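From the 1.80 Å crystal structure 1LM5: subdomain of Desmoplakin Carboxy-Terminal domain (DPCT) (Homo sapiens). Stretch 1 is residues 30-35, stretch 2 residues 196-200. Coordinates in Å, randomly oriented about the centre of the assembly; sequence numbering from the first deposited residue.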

ATOM      1  N   GLU B  30     -21.486 -17.683  11.322  1.00 25.36           N
ATOM      2  CA  GLU B  30     -22.510 -17.813  12.355  1.00 28.46           C
ATOM      3  C   GLU B  30     -23.839 -18.325  11.797  1.00 28.91           C
ATOM      4  O   GLU B  30     -24.447 -19.238  12.352  1.00 28.73           O
ATOM      5  CB  GLU B  30     -22.734 -16.461  13.033  1.00 31.60           C
ATOM      6  CG  GLU B  30     -23.782 -16.492  14.125  1.00 34.33           C
ATOM      7  CD  GLU B  30     -23.321 -17.289  15.325  1.00 37.24           C
ATOM      8  OE1 GLU B  30     -24.177 -17.688  16.144  1.00 41.12           O
ATOM      9  OE2 GLU B  30     -22.094 -17.505  15.452  1.00 38.79           O
ATOM     10  N   ARG B  31     -24.289 -17.733  10.694  1.00 28.75           N
ATOM     11  CA  ARG B  31     -25.559 -18.122  10.094  1.00 27.75           C
ATOM     12  C   ARG B  31     -25.437 -19.435   9.328  1.00 26.92           C
ATOM     13  O   ARG B  31     -26.398 -19.913   8.732  1.00 26.49           O
ATOM     14  CB  ARG B  31     -26.066 -16.989   9.191  1.00 28.63           C
ATOM     15  CG  ARG B  31     -25.754 -15.631   9.789  1.00 29.01           C
ATOM     16  CD  ARG B  31     -26.906 -14.660   9.837  1.00 31.59           C
ATOM     17  NE  ARG B  31     -27.184 -14.026   8.557  1.00 30.88           N
ATOM     18  CZ  ARG B  31     -27.613 -12.772   8.425  1.00 31.64           C
ATOM     19  NH1 ARG B  31     -27.803 -12.007   9.495  1.00 30.26           N
ATOM     20  NH2 ARG B  31     -27.884 -12.286   7.223  1.00 29.20           N
ATOM     21  N   GLY B  32     -24.245 -20.015   9.362  1.00 26.43           N
ATOM     22  CA  GLY B  32     -24.019 -21.276   8.690  1.00 27.58           C
ATOM     23  C   GLY B  32     -24.084 -21.234   7.177  1.00 27.18           C
ATOM     24  O   GLY B  32     -24.321 -22.265   6.553  1.00 28.76           O
ATOM     25  N   ILE B  33     -23.878 -20.063   6.580  1.00 26.72           N
ATOM     26  CA  ILE B  33     -23.907 -19.968   5.121  1.00 25.53           C
ATOM     27  C   ILE B  33     -22.492 -19.964   4.543  1.00 25.30           C
ATOM     28  O   ILE B  33     -22.296 -20.171   3.345  1.00 26.04           O
ATOM     29  CB  ILE B  33     -24.705 -18.735   4.641  1.00 26.24           C
ATOM     30  CG1 ILE B  33     -24.094 -17.437   5.173  1.00 24.79           C
ATOM     31  CG2 ILE B  33     -26.152 -18.876   5.102  1.00 26.11           C
ATOM     32  CD1 ILE B  33     -24.797 -16.188   4.636  1.00 28.57           C
ATOM     33  N   VAL B  34     -21.514 -19.722   5.413  1.00 24.03           N
ATOM     34  CA  VAL B  34     -20.095 -19.757   5.056  1.00 22.85           C
ATOM     35  C   VAL B  34     -19.485 -20.690   6.107  1.00 24.23           C
ATOM     36  O   VAL B  34     -19.680 -20.477   7.307  1.00 24.23           O
ATOM     37  CB  VAL B  34     -19.426 -18.369   5.190  1.00 21.36           C
ATOM     38  CG1 VAL B  34     -17.951 -18.478   4.850  1.00 21.28           C
ATOM     39  CG2 VAL B  34     -20.128 -17.355   4.298  1.00 21.81           C
ATOM     40  N   ASP B  35     -18.780 -21.735   5.681  1.00 23.79           N
ATOM     41  CA  ASP B  35     -18.184 -22.644   6.658  1.00 23.28           C
ATOM     42  C   ASP B  35     -17.014 -21.939   7.327  1.00 23.16           C
ATOM     43  O   ASP B  35     -16.389 -21.059   6.732  1.00 22.98           O
ATOM     44  CB  ASP B  35     -17.718 -23.943   6.002  1.00 22.50           C
ATOM     45  CG  ASP B  35     -16.526 -23.741   5.101  1.00 25.13           C
ATOM     46  OD1 ASP B  35     -16.729 -23.429   3.914  1.00 25.57           O
ATOM     47  OD2 ASP B  35     -15.387 -23.881   5.586  1.00 22.50           O
ATOM     48  N   GLU B 196     -21.339 -13.841  -2.529  1.00 22.06           N
ATOM     49  CA  GLU B 196     -22.676 -14.285  -2.180  1.00 22.55           C
ATOM     50  C   GLU B 196     -22.632 -15.602  -1.408  1.00 22.99           C
ATOM     51  O   GLU B 196     -21.753 -16.434  -1.628  1.00 23.25           O
ATOM     52  CB  GLU B 196     -23.526 -14.458  -3.434  1.00 23.30           C
ATOM     53  CG  GLU B 196     -23.855 -13.154  -4.111  1.00 26.61           C
ATOM     54  CD  GLU B 196     -24.751 -13.338  -5.322  1.00 30.83           C
ATOM     55  OE1 GLU B 196     -25.067 -12.320  -5.974  1.00 36.50           O
ATOM     56  OE2 GLU B 196     -25.138 -14.489  -5.621  1.00 31.74           O
ATOM     57  N   ALA B 197     -23.585 -15.779  -0.500  1.00 22.05           N
ATOM     58  CA  ALA B 197     -23.671 -16.986   0.300  1.00 24.12           C
ATOM     59  C   ALA B 197     -25.141 -17.340   0.475  1.00 27.27           C
ATOM     60  O   ALA B 197     -25.989 -16.458   0.641  1.00 28.46           O
ATOM     61  CB  ALA B 197     -23.028 -16.770   1.657  1.00 20.88           C
ATOM     62  N   ALA B 198     -25.431 -18.631   0.432  1.00 29.07           N
ATOM     63  CA  ALA B 198     -26.791 -19.123   0.584  1.00 32.30           C
ATOM     64  C   ALA B 198     -26.744 -20.352   1.472  1.00 34.38           C
ATOM     65  O   ALA B 198     -25.690 -20.974   1.615  1.00 33.29           O
ATOM     66  CB  ALA B 198     -27.373 -19.482  -0.783  1.00 33.33           C
ATOM     67  N   SER B 199     -27.882 -20.688   2.079  1.00 38.15           N
ATOM     68  CA  SER B 199     -27.993 -21.858   2.951  1.00 41.35           C
ATOM     69  C   SER B 199     -28.458 -23.054   2.140  1.00 43.03           C
ATOM     70  O   SER B 199     -29.147 -22.893   1.133  1.00 44.59           O
ATOM     71  CB  SER B 199     -29.011 -21.615   4.070  1.00 41.70           C
ATOM     72  OG  SER B 199     -28.513 -20.724   5.048  1.00 44.17           O
ATOM     73  N   VAL B 200     -28.088 -24.252   2.576  1.00 44.06           N
ATOM     74  CA  VAL B 200     -28.502 -25.460   1.876  1.00 46.58           C
ATOM     75  C   VAL B 200     -29.136 -26.436   2.869  1.00 48.02           C
ATOM     76  O   VAL B 200     -28.685 -27.602   2.927  1.00 49.38           O
ATOM     77  CB  VAL B 200     -27.303 -26.142   1.177  1.00 46.63           C
ATOM     78  CG1 VAL B 200     -27.794 -27.276   0.285  1.00 47.32           C
ATOM     79  CG2 VAL B 200     -26.531 -25.121   0.358  1.00 46.96           C
TER

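What holds the two stretches together? Apolar packing does most of the work, for no hydrogen bond passes between them. Ile33 lies at its centre: CD1 of Ile33 comes within 3.5 Å of CB of Ala197, and CG2 of Val34 reaches the same Ala197 CB at 4.0 Å. Ala197, near the end of a strand, points its methyl toward the loop. So small a side chain lets the backbone of the strand lie near the branched residues, and all three residues are buried, where aliphatic groups are at home.

How is Ile33 arranged to do this? Its CA-to-CB bond points toward the other stretch, and chi1 near 60° (p) with chi2 near 180° (t) carries CD1 to Ala197, while CG2 lies near Ser199. Val34 takes part from the flank, its CA-to-CB bond pointing sideways, and loses far less surface to the contact than Ile33.

Where do polar atoms enter? CG2 of Ile33 sits 3.0 Å from OG of Ser199, a tight approach of methyl to hydroxyl, and CB of Ile33 is 3.9 Å from O of Ala198. The methyl of Ala198 points away, so this residue meets Ile33 through its backbone. OG of Ser199 is also 4.3 Å from O of Arg31, too far for a hydrogen bond. Ser199 itself is exposed, a setting that suits a small polar side chain.

What sets the limits of the contact? About 201 Å² is buried in all, counting both sides. Gly32 leaves the preceding helix in a Schellman motif, with a positive phi of 68° that favours glycine, and the chain then runs on to Ile33. At the far end Asp35 caps the next helix with its side chain and takes no part in the contact; Glu30 and Glu196, both charged, also stay out of it.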